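Local coordinates for protein P35 antigen (Borrelia burgdorferi, PDB 4ALY) that is an outer surface lipoprotein of the Lyme disease spirochaete, needed for infection following a tick bite, though its molecular role is not settled, at residues Q77-R82 against A186-V191; E108-I113 against E168-R173; S119-H122 against H126-T129. All blocks are in the same frame, centred on the assembly; numbering follows the deposited sequence.

Interaction 1 (Q77-R82 against A186-V191); sequences QKILDR and AKILNV
Ile188, near the C-terminal end of helix 163-189, meets Ile79 and Leu80 of helix 70-95 in an apolar helix-helix contact within the all-helical fold of this BbCRASP-1-related protein. The two isoleucines cross at about a right angle. Each holds CG2 anti to the backbone N and CG1 anti to the carbonyl carbon (chi1 -73° in Ile79, -70° in Ile188), and this directs the gamma methyl of Ile79 against both arms of its partner. Ile79 CG2 lies 4.0 Å from Ile188 CG2. It is equally close, 4.0 Å, to Ile188 CD1, which is carried there by a fully extended second torsion. Leu80 approaches Ile188 at a slant: its CB does not point at the partner helix, yet the branched end turns that way and brings CD2 within 4.1 Å of Ile188 CG2. Ile188 CG2 is therefore shared by two neighbouring side chains of helix 70-95.

The backbones come close here, with 7.2 Å between the CA atoms of Leu80 and Leu189, and no hydrogen bond crosses between the segments. Both isoleucines are buried. Leu195 touches the pair, while Leu206 and Tyr207 of helix 200-233 pack on Ile79; Phe210 of that helix and Leu275 of helix 254-275 adjoin Ile188. Leu189 continues the contact along helix 70-95 by resting on Ser83, Glu84 and Ile87. Across from Leu80 one of the two delta methyls of Leu189 arrives, with Leu189 CD2 4.2 Å from Leu80 CD2.

Interaction 2 (E108-I113 against E168-R173); sequences EIFSKI and ETLINR
Leu170 of helix 163-189 presents one methyl, CD1, to two side chains of helix 106-110, Ile109 and Phe110. It crosses each of them at about a right angle, with Leu170 CD1 4.0 Å from Ile109 CG2 and 4.2 Å from Phe110 CE1. Leu170 has CG anti to its carbonyl carbon (chi1 -77°) and an extended second torsion, a conformation that carries CD1 well away from its own helix. Ile109 answers with its shorter branch: CG2 is the arm that touches, while CG1 runs off beside the backbone N. Phe110 starts out aimed past 168-173 and reaches it through the ring, whose CE1 meets the methyl obliquely.

Beyond the end of helix 106-110, Ile113 makes the second half of the contact. Here CG1 lies between the backbone N and the carbonyl carbon (chi1 61°), and the chain extends from there to bring CD1 tip to tip with that of Ile171, 4.1 Å between Ile113 CD1 and Ile171 CD1. Ile171, also extended at its second torsion, supplies the matching reach. The helix carrying these partners widens locally: Glu168 O accepts the usual alpha-helical bond from Asn172 N at 2.7 Å and also the wider pi-type one from Arg173 N at 3.2 Å.

Phe123 packs edge-to-face with Phe110 and shares backbone hydrogen bonds with Ile113, while Leu153 of helix 143-157 touches both Ile109 and Leu170. Arg173 places its charge in a salt bridge with Asp223. Five buried hydrocarbon side chains thus form the contact without a hydrogen bond between them, so the direct contact between the segments rests on apolar burial and van der Waals attraction rather than directional bonds.

Interaction 3 (S119-H122 against H126-T129); sequences STVH and HEYT
Tyr128 lies against three residues of 119-122, with Val121 at its ring edge. Val121 CG2 approaches near the ring plane, 3.7 Å from Tyr128 CE2. The same methyl comes within 3.4 Å of Glu127 OE1, so it touches both the aromatic rim and the carboxylate oxygen, the two lying on adjacent rather than opposite sides of it. Further along the ring, the carbonyl oxygen of His122 lies obliquely 3.6 Å from Tyr128 CD2. At the phenol end, Tyr128 OH is close to Ser119 CB, at 3.1 Å. The serine hydroxyl makes no bond with it: Ser119 OG is hydrogen-bonded to Asn116 O.

Side-chain torsions set up this first shell. Glu127 holds CG anti to its backbone N (chi1 172°) and runs out extended, bringing its carboxylate to Val121. On the way its CG passes over one face of the Tyr128 ring, offset toward the rim. Within 126-129, the hydroxyl of Thr129 donates to His126 O at 2.8 Å, tilted 34° from the carbonyl plane, and closes the turn.

His122 directs its CB away from 126-129, and its imidazole meets the ring of Phe114. Both segments belong to the loop that connects helix 106-110 to helix 129-137. A short 3-10 turn at 126-127 leads to Tyr128, at the N-cap position, and the contact folds the loop back on itself just where helix 129-137 begins.

Helix 163-189 connects interactions 1 and 2: its C-terminal end packs on helix 70-95, and its earlier part on helix 106-110. Their centres are 30 Å apart, on opposite sides of the chain's centre. Interaction 3 lies 12 Å from interaction 2, centre to centre, and touches it through His122, whose CB is 3.4 Å from both Phe110 O and Ile113 O. Interaction 1 stays apart from both others, about 16 Å away at the nearest atoms in each case. Along the chain the contacts are nested, interaction 3 within the loop closed by interaction 2, and that within the one closed by interaction 1.

Interaction 1 (Q77-R82 against A186-V191)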
loop_
_atom_site.group_PDB
_atom_site.type_symbol
_atom_site.label_atom_id
_atom_site.label_comp_id
_atom_site.label_asym_id
_atom_site.label_seq_id
_atom_site.Cartn_x
_atom_site.Cartn_y
_atom_site.Cartn_z
ATOM N N GLN A 77 -1.941 -11.586 22.081
ATOM C CA GLN A 77 -1.699 -10.196 22.437
ATOM C C GLN A 77 -0.935 -9.407 21.363
ATOM O O GLN A 77 -1.387 -8.363 20.999
ATOM C CB GLN A 77 -0.979 -10.088 23.794
ATOM C CG GLN A 77 -1.884 -9.784 24.977
ATOM C CD GLN A 77 -2.334 -8.326 25.028
ATOM O OE1 GLN A 77 -3.528 -8.042 24.978
ATOM N NE2 GLN A 77 -1.375 -7.392 25.124
ATOM N N LYS A 78 0.196 -9.911 20.865
ATOM C CA LYS A 78 1.009 -9.187 19.877
ATOM C C LYS A 78 0.300 -9.074 18.543
ATOM O O LYS A 78 0.331 -8.028 17.922
ATOM C CB LYS A 78 2.328 -9.878 19.632
ATOM C CG LYS A 78 3.504 -9.406 20.450
ATOM C CD LYS A 78 4.651 -10.365 20.150
ATOM C CE LYS A 78 5.813 -10.201 21.120
ATOM N NZ LYS A 78 6.492 -8.892 20.880
ATOM N N ILE A 79 -0.336 -10.152 18.105
ATOM C CA ILE A 79 -1.222 -10.138 16.946
ATOM C C ILE A 79 -2.414 -9.166 17.065
ATOM O O ILE A 79 -2.771 -8.464 16.098
ATOM C CB ILE A 79 -1.748 -11.545 16.691
ATOM C CG1 ILE A 79 -0.624 -12.425 16.119
ATOM C CG2 ILE A 79 -3.021 -11.534 15.818
ATOM C CD1 ILE A 79 -0.901 -13.902 16.357
ATOM N N LEU A 80 -3.037 -9.136 18.246
ATOM C CA LEU A 80 -4.157 -8.233 18.487
ATOM C C LEU A 80 -3.716 -6.781 18.572
ATOM O O LEU A 80 -4.480 -5.917 18.144
ATOM C CB LEU A 80 -4.938 -8.604 19.750
ATOM C CG LEU A 80 -5.858 -9.820 19.657
ATOM C CD1 LEU A 80 -6.765 -9.888 20.885
ATOM C CD2 LEU A 80 -6.634 -9.819 18.346
ATOM N N ASP A 81 -2.525 -6.523 19.134
ATOM C CA ASP A 81 -1.977 -5.188 19.119
ATOM C C ASP A 81 -1.685 -4.732 17.653
ATOM O O ASP A 81 -2.225 -3.710 17.234
ATOM C CB ASP A 81 -0.721 -5.043 20.004
ATOM C CG ASP A 81 -0.988 -5.334 21.489
ATOM O OD1 ASP A 81 -2.187 -5.442 21.917
ATOM O OD2 ASP A 81 0.025 -5.500 22.221
ATOM N N ARG A 82 -0.863 -5.495 16.902
ATOM C CA ARG A 82 -0.615 -5.262 15.495
ATOM C C ARG A 82 -1.900 -5.004 14.655
ATOM O O ARG A 82 -1.958 -3.988 13.950
ATOM C CB ARG A 82 0.320 -6.320 14.889
ATOM C CG ARG A 82 1.802 -6.020 15.149
ATOM C CD ARG A 82 2.792 -7.125 14.717
ATOM N NE ARG A 82 3.423 -6.835 13.411
ATOM C CZ ARG A 82 4.735 -6.678 13.201
ATOM N NH1 ARG A 82 5.580 -6.814 14.215
ATOM N NH2 ARG A 82 5.199 -6.406 11.978
ATOM N N ALA A 186 -8.843 -6.543 9.840
ATOM C CA ALA A 186 -10.291 -6.584 10.032
ATOM C C ALA A 186 -10.753 -8.036 10.131
ATOM O O ALA A 186 -11.572 -8.354 10.999
ATOM C CB ALA A 186 -11.037 -5.839 8.907
ATOM N N LYS A 187 -10.232 -8.902 9.251
ATOM C CA LYS A 187 -10.458 -10.343 9.377
ATOM C C LYS A 187 -10.181 -10.883 10.782
ATOM O O LYS A 187 -11.028 -11.544 11.358
ATOM C CB LYS A 187 -9.677 -11.130 8.316
ATOM C CG LYS A 187 -10.457 -11.199 7.017
ATOM C CD LYS A 187 -9.677 -11.803 5.870
ATOM C CE LYS A 187 -10.728 -12.078 4.792
ATOM N NZ LYS A 187 -10.219 -12.171 3.400
ATOM N N ILE A 188 -9.001 -10.583 11.319
ATOM C CA ILE A 188 -8.538 -11.124 12.593
ATOM C C ILE A 188 -9.384 -10.598 13.745
ATOM O O ILE A 188 -9.857 -11.391 14.565
ATOM C CB ILE A 188 -7.040 -10.777 12.865
ATOM C CG1 ILE A 188 -6.124 -11.557 11.918
ATOM C CG2 ILE A 188 -6.671 -10.936 14.356
ATOM C CD1 ILE A 188 -4.661 -11.258 12.143
ATOM N N LEU A 189 -9.549 -9.271 13.821
ATOM C CA LEU A 189 -10.373 -8.619 14.856
ATOM C C LEU A 189 -11.847 -9.021 14.801
ATOM O O LEU A 189 -12.537 -9.030 15.821
ATOM C CB LEU A 189 -10.259 -7.110 14.764
ATOM C CG LEU A 189 -8.945 -6.391 15.037
ATOM C CD1 LEU A 189 -9.157 -4.932 14.637
ATOM C CD2 LEU A 189 -8.491 -6.475 16.497
ATOM N N ASN A 190 -12.335 -9.385 13.626
ATOM C CA ASN A 190 -13.714 -9.870 13.529
ATOM C C ASN A 190 -13.922 -11.253 14.173
ATOM O O ASN A 190 -15.050 -11.765 14.201
ATOM C CB ASN A 190 -14.219 -9.879 12.094
ATOM C CG ASN A 190 -15.715 -9.639 12.018
ATOM O OD1 ASN A 190 -16.454 -10.407 11.394
ATOM N ND2 ASN A 190 -16.177 -8.562 12.671
ATOM N N VAL A 191 -12.831 -11.847 14.674
ATOM C CA VAL A 191 -12.891 -13.117 15.386
ATOM C C VAL A 191 -11.979 -13.063 16.573
ATOM O O VAL A 191 -11.439 -14.078 16.980
ATOM C CB VAL A 191 -12.621 -14.366 14.499
ATOM C CG1 VAL A 191 -13.793 -14.606 13.548
ATOM C CG2 VAL A 191 -11.287 -14.296 13.743
#

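Interaction 2 (E108-I113 against E168-R173)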
loop_
_atom_site.group_PDB
_atom_site.type_symbol
_atom_site.label_atom_id
_atom_site.label_comp_id
_atom_site.label_asym_id
_atom_site.label_seq_id
_atom_site.Cartn_x
_atom_site.Cartn_y
_atom_site.Cartn_z
ATOM N N GLU A 108 -2.551 15.866 -12.682
ATOM C CA GLU A 108 -1.798 15.073 -13.675
ATOM C C GLU A 108 -1.792 13.601 -13.478
ATOM O O GLU A 108 -1.280 12.862 -14.365
ATOM C CB GLU A 108 -0.319 15.413 -13.697
ATOM C CG GLU A 108 0.034 16.869 -13.561
ATOM C CD GLU A 108 -0.355 17.675 -14.748
ATOM O OE1 GLU A 108 -0.979 17.112 -15.700
ATOM O OE2 GLU A 108 -0.027 18.878 -14.725
ATOM N N ILE A 109 -2.254 13.137 -12.316
ATOM C CA ILE A 109 -2.271 11.704 -12.064
ATOM C C ILE A 109 -3.698 11.294 -11.815
ATOM O O ILE A 109 -4.327 10.673 -12.686
ATOM C CB ILE A 109 -1.334 11.332 -10.888
ATOM C CG1 ILE A 109 -0.013 12.077 -11.011
ATOM C CG2 ILE A 109 -1.119 9.805 -10.772
ATOM C CD1 ILE A 109 0.983 11.835 -9.882
ATOM N N PHE A 110 -4.268 11.641 -10.648
ATOM C CA PHE A 110 -5.487 10.927 -10.249
ATOM C C PHE A 110 -6.594 11.203 -11.259
ATOM O O PHE A 110 -7.448 10.363 -11.588
ATOM C CB PHE A 110 -5.926 11.291 -8.846
ATOM C CG PHE A 110 -4.950 10.919 -7.761
ATOM C CD1 PHE A 110 -4.065 9.862 -7.903
ATOM C CD2 PHE A 110 -4.979 11.596 -6.540
ATOM C CE1 PHE A 110 -3.203 9.492 -6.871
ATOM C CE2 PHE A 110 -4.151 11.213 -5.469
ATOM C CZ PHE A 110 -3.252 10.166 -5.632
ATOM N N SER A 111 -6.558 12.383 -11.830
ATOM C CA SER A 111 -7.641 12.649 -12.801
ATOM C C SER A 111 -7.325 12.107 -14.221
ATOM O O SER A 111 -8.094 12.368 -15.097
ATOM C CB SER A 111 -8.044 14.127 -12.833
ATOM O OG SER A 111 -7.030 14.864 -13.467
ATOM N N LYS A 112 -6.222 11.389 -14.405
ATOM C CA LYS A 112 -5.866 10.755 -15.698
ATOM C C LYS A 112 -5.794 9.230 -15.650
ATOM O O LYS A 112 -5.621 8.612 -16.699
ATOM C CB LYS A 112 -4.483 11.153 -16.209
ATOM C CG LYS A 112 -4.086 12.622 -16.093
ATOM C CD LYS A 112 -4.792 13.425 -17.158
ATOM C CE LYS A 112 -4.002 14.693 -17.467
ATOM N NZ LYS A 112 -5.067 15.418 -18.220
ATOM N N ILE A 113 -5.895 8.614 -14.480
ATOM C CA ILE A 113 -5.724 7.186 -14.398
ATOM C C ILE A 113 -7.019 6.569 -13.851
ATOM O O ILE A 113 -7.810 7.283 -13.263
ATOM C CB ILE A 113 -4.543 6.826 -13.455
ATOM C CG1 ILE A 113 -4.845 7.371 -12.030
ATOM C CG2 ILE A 113 -3.207 7.321 -14.042
ATOM C CD1 ILE A 113 -4.047 6.729 -10.927
ATOM N N GLU A 168 0.371 1.614 -12.064
ATOM C CA GLU A 168 0.772 0.273 -11.579
ATOM C C GLU A 168 1.497 0.479 -10.211
ATOM O O GLU A 168 1.134 -0.105 -9.175
ATOM C CB GLU A 168 1.746 -0.330 -12.626
ATOM C CG GLU A 168 1.745 -1.810 -13.055
ATOM C CD GLU A 168 2.323 -2.008 -14.499
ATOM O OE1 GLU A 168 1.617 -1.624 -15.494
ATOM O OE2 GLU A 168 3.481 -2.539 -14.685
ATOM N N THR A 169 2.501 1.338 -10.211
ATOM C CA THR A 169 3.294 1.614 -9.022
ATOM C C THR A 169 2.439 2.048 -7.805
ATOM O O THR A 169 2.624 1.548 -6.714
ATOM C CB THR A 169 4.310 2.700 -9.368
ATOM O OG1 THR A 169 5.134 2.243 -10.471
ATOM C CG2 THR A 169 5.115 3.082 -8.177
ATOM N N LEU A 170 1.467 2.935 -8.028
ATOM C CA LEU A 170 0.749 3.532 -6.939
ATOM C C LEU A 170 -0.335 2.568 -6.461
ATOM O O LEU A 170 -0.619 2.424 -5.265
ATOM C CB LEU A 170 0.155 4.888 -7.387
ATOM C CG LEU A 170 1.070 6.127 -7.503
ATOM C CD1 LEU A 170 0.256 7.366 -7.929
ATOM C CD2 LEU A 170 1.806 6.414 -6.193
ATOM N N ILE A 171 -0.940 1.892 -7.411
ATOM C CA ILE A 171 -2.096 1.097 -7.094
ATOM C C ILE A 171 -1.762 -0.366 -6.810
ATOM O O ILE A 171 -2.191 -0.921 -5.807
ATOM C CB ILE A 171 -3.126 1.260 -8.219
ATOM C CG1 ILE A 171 -3.546 2.751 -8.186
ATOM C CG2 ILE A 171 -4.263 0.226 -8.052
ATOM C CD1 ILE A 171 -4.648 3.116 -9.145
ATOM N N ASN A 172 -0.978 -0.969 -7.675
ATOM C CA ASN A 172 -0.743 -2.397 -7.585
ATOM C C ASN A 172 0.360 -2.659 -6.606
ATOM O O ASN A 172 0.376 -3.754 -6.031
ATOM C CB ASN A 172 -0.370 -2.955 -8.943
ATOM C CG ASN A 172 -1.498 -2.811 -9.966
ATOM O OD1 ASN A 172 -2.002 -3.799 -10.400
ATOM N ND2 ASN A 172 -1.909 -1.592 -10.307
ATOM N N ARG A 173 1.247 -1.656 -6.398
ATOM C CA ARG A 173 2.212 -1.735 -5.329
ATOM C C ARG A 173 1.736 -1.045 -4.010
ATOM O O ARG A 173 1.365 -1.745 -3.075
ATOM C CB ARG A 173 3.703 -1.439 -5.739
ATOM C CG ARG A 173 4.591 -1.312 -4.515
ATOM C CD ARG A 173 5.984 -1.958 -4.396
ATOM N NE ARG A 173 7.002 -1.226 -5.106
ATOM C CZ ARG A 173 8.264 -1.066 -4.704
ATOM N NH1 ARG A 173 8.715 -1.549 -3.553
ATOM N NH2 ARG A 173 9.088 -0.390 -5.493
#

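Interaction 3 (S119-H122 against H126-T129)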
loop_
_atom_site.group_PDB
_atom_site.type_symbol
_atom_site.label_atom_id
_atom_site.label_comp_id
_atom_site.label_asym_id
_atom_site.label_seq_id
_atom_site.Cartn_x
_atom_site.Cartn_y
_atom_site.Cartn_z
ATOM N N SER A 119 -13.083 0.244 -14.281
ATOM C CA SER A 119 -13.650 1.481 -13.727
ATOM C C SER A 119 -14.033 2.480 -14.778
ATOM O O SER A 119 -13.550 2.461 -15.905
ATOM C CB SER A 119 -12.748 2.128 -12.658
ATOM O OG SER A 119 -11.419 1.670 -12.743
ATOM N N THR A 120 -14.838 3.422 -14.330
ATOM C CA THR A 120 -15.662 4.254 -15.172
ATOM C C THR A 120 -15.273 5.714 -15.037
ATOM O O THR A 120 -15.233 6.440 -16.024
ATOM C CB THR A 120 -17.124 4.033 -14.716
ATOM O OG1 THR A 120 -17.491 2.696 -15.060
ATOM C CG2 THR A 120 -18.093 5.010 -15.331
ATOM N N VAL A 121 -15.039 6.142 -13.796
ATOM C CA VAL A 121 -14.519 7.491 -13.473
ATOM C C VAL A 121 -13.029 7.344 -13.104
ATOM O O VAL A 121 -12.576 6.268 -12.727
ATOM C CB VAL A 121 -15.316 8.143 -12.285
ATOM C CG1 VAL A 121 -16.651 8.689 -12.764
ATOM C CG2 VAL A 121 -15.528 7.142 -11.125
ATOM N N HIS A 122 -12.263 8.409 -13.241
ATOM C CA HIS A 122 -10.853 8.430 -12.824
ATOM C C HIS A 122 -10.713 8.384 -11.309
ATOM O O HIS A 122 -11.662 8.611 -10.566
ATOM C CB HIS A 122 -10.220 9.691 -13.352
ATOM C CG HIS A 122 -10.223 9.789 -14.859
ATOM N ND1 HIS A 122 -10.977 10.684 -15.530
ATOM C CD2 HIS A 122 -9.531 9.058 -15.823
ATOM C CE1 HIS A 122 -10.766 10.548 -16.853
ATOM N NE2 HIS A 122 -9.911 9.533 -17.034
ATOM N N HIS A 126 -14.950 11.238 -6.113
ATOM C CA HIS A 126 -15.444 10.933 -4.739
ATOM C C HIS A 126 -15.574 9.425 -4.523
ATOM O O HIS A 126 -15.580 8.922 -3.415
ATOM C CB HIS A 126 -16.762 11.650 -4.476
ATOM C CG HIS A 126 -17.279 11.508 -3.047
ATOM N ND1 HIS A 126 -18.118 10.493 -2.651
ATOM C CD2 HIS A 126 -17.061 12.303 -1.901
ATOM C CE1 HIS A 126 -18.405 10.635 -1.338
ATOM N NE2 HIS A 126 -17.753 11.736 -0.877
ATOM N N GLU A 127 -15.617 8.658 -5.597
ATOM C CA GLU A 127 -15.866 7.246 -5.450
ATOM C C GLU A 127 -14.621 6.522 -4.955
ATOM O O GLU A 127 -14.711 5.417 -4.498
ATOM C CB GLU A 127 -16.367 6.678 -6.797
ATOM C CG GLU A 127 -16.475 5.167 -6.833
ATOM C CD GLU A 127 -16.865 4.542 -8.179
ATOM O OE1 GLU A 127 -17.429 5.229 -9.070
ATOM O OE2 GLU A 127 -16.627 3.308 -8.354
ATOM N N TYR A 128 -13.464 7.154 -5.074
ATOM C CA TYR A 128 -12.184 6.564 -4.709
ATOM C C TYR A 128 -11.545 7.268 -3.521
ATOM O O TYR A 128 -10.353 7.128 -3.281
ATOM C CB TYR A 128 -11.266 6.562 -5.924
ATOM C CG TYR A 128 -11.835 5.662 -6.968
ATOM C CD1 TYR A 128 -11.760 4.297 -6.819
ATOM C CD2 TYR A 128 -12.505 6.177 -8.080
ATOM C CE1 TYR A 128 -12.336 3.434 -7.738
ATOM C CE2 TYR A 128 -13.066 5.330 -9.014
ATOM C CZ TYR A 128 -12.990 3.956 -8.832
ATOM O OH TYR A 128 -13.528 3.067 -9.757
ATOM N N THR A 129 -12.347 8.039 -2.783
ATOM C CA THR A 129 -11.903 8.618 -1.510
ATOM C C THR A 129 -11.139 7.611 -0.630
ATOM O O THR A 129 -9.945 7.843 -0.291
ATOM C CB THR A 129 -13.105 9.191 -0.717
ATOM O OG1 THR A 129 -13.844 10.073 -1.564
ATOM C CG2 THR A 129 -12.628 9.934 0.521
#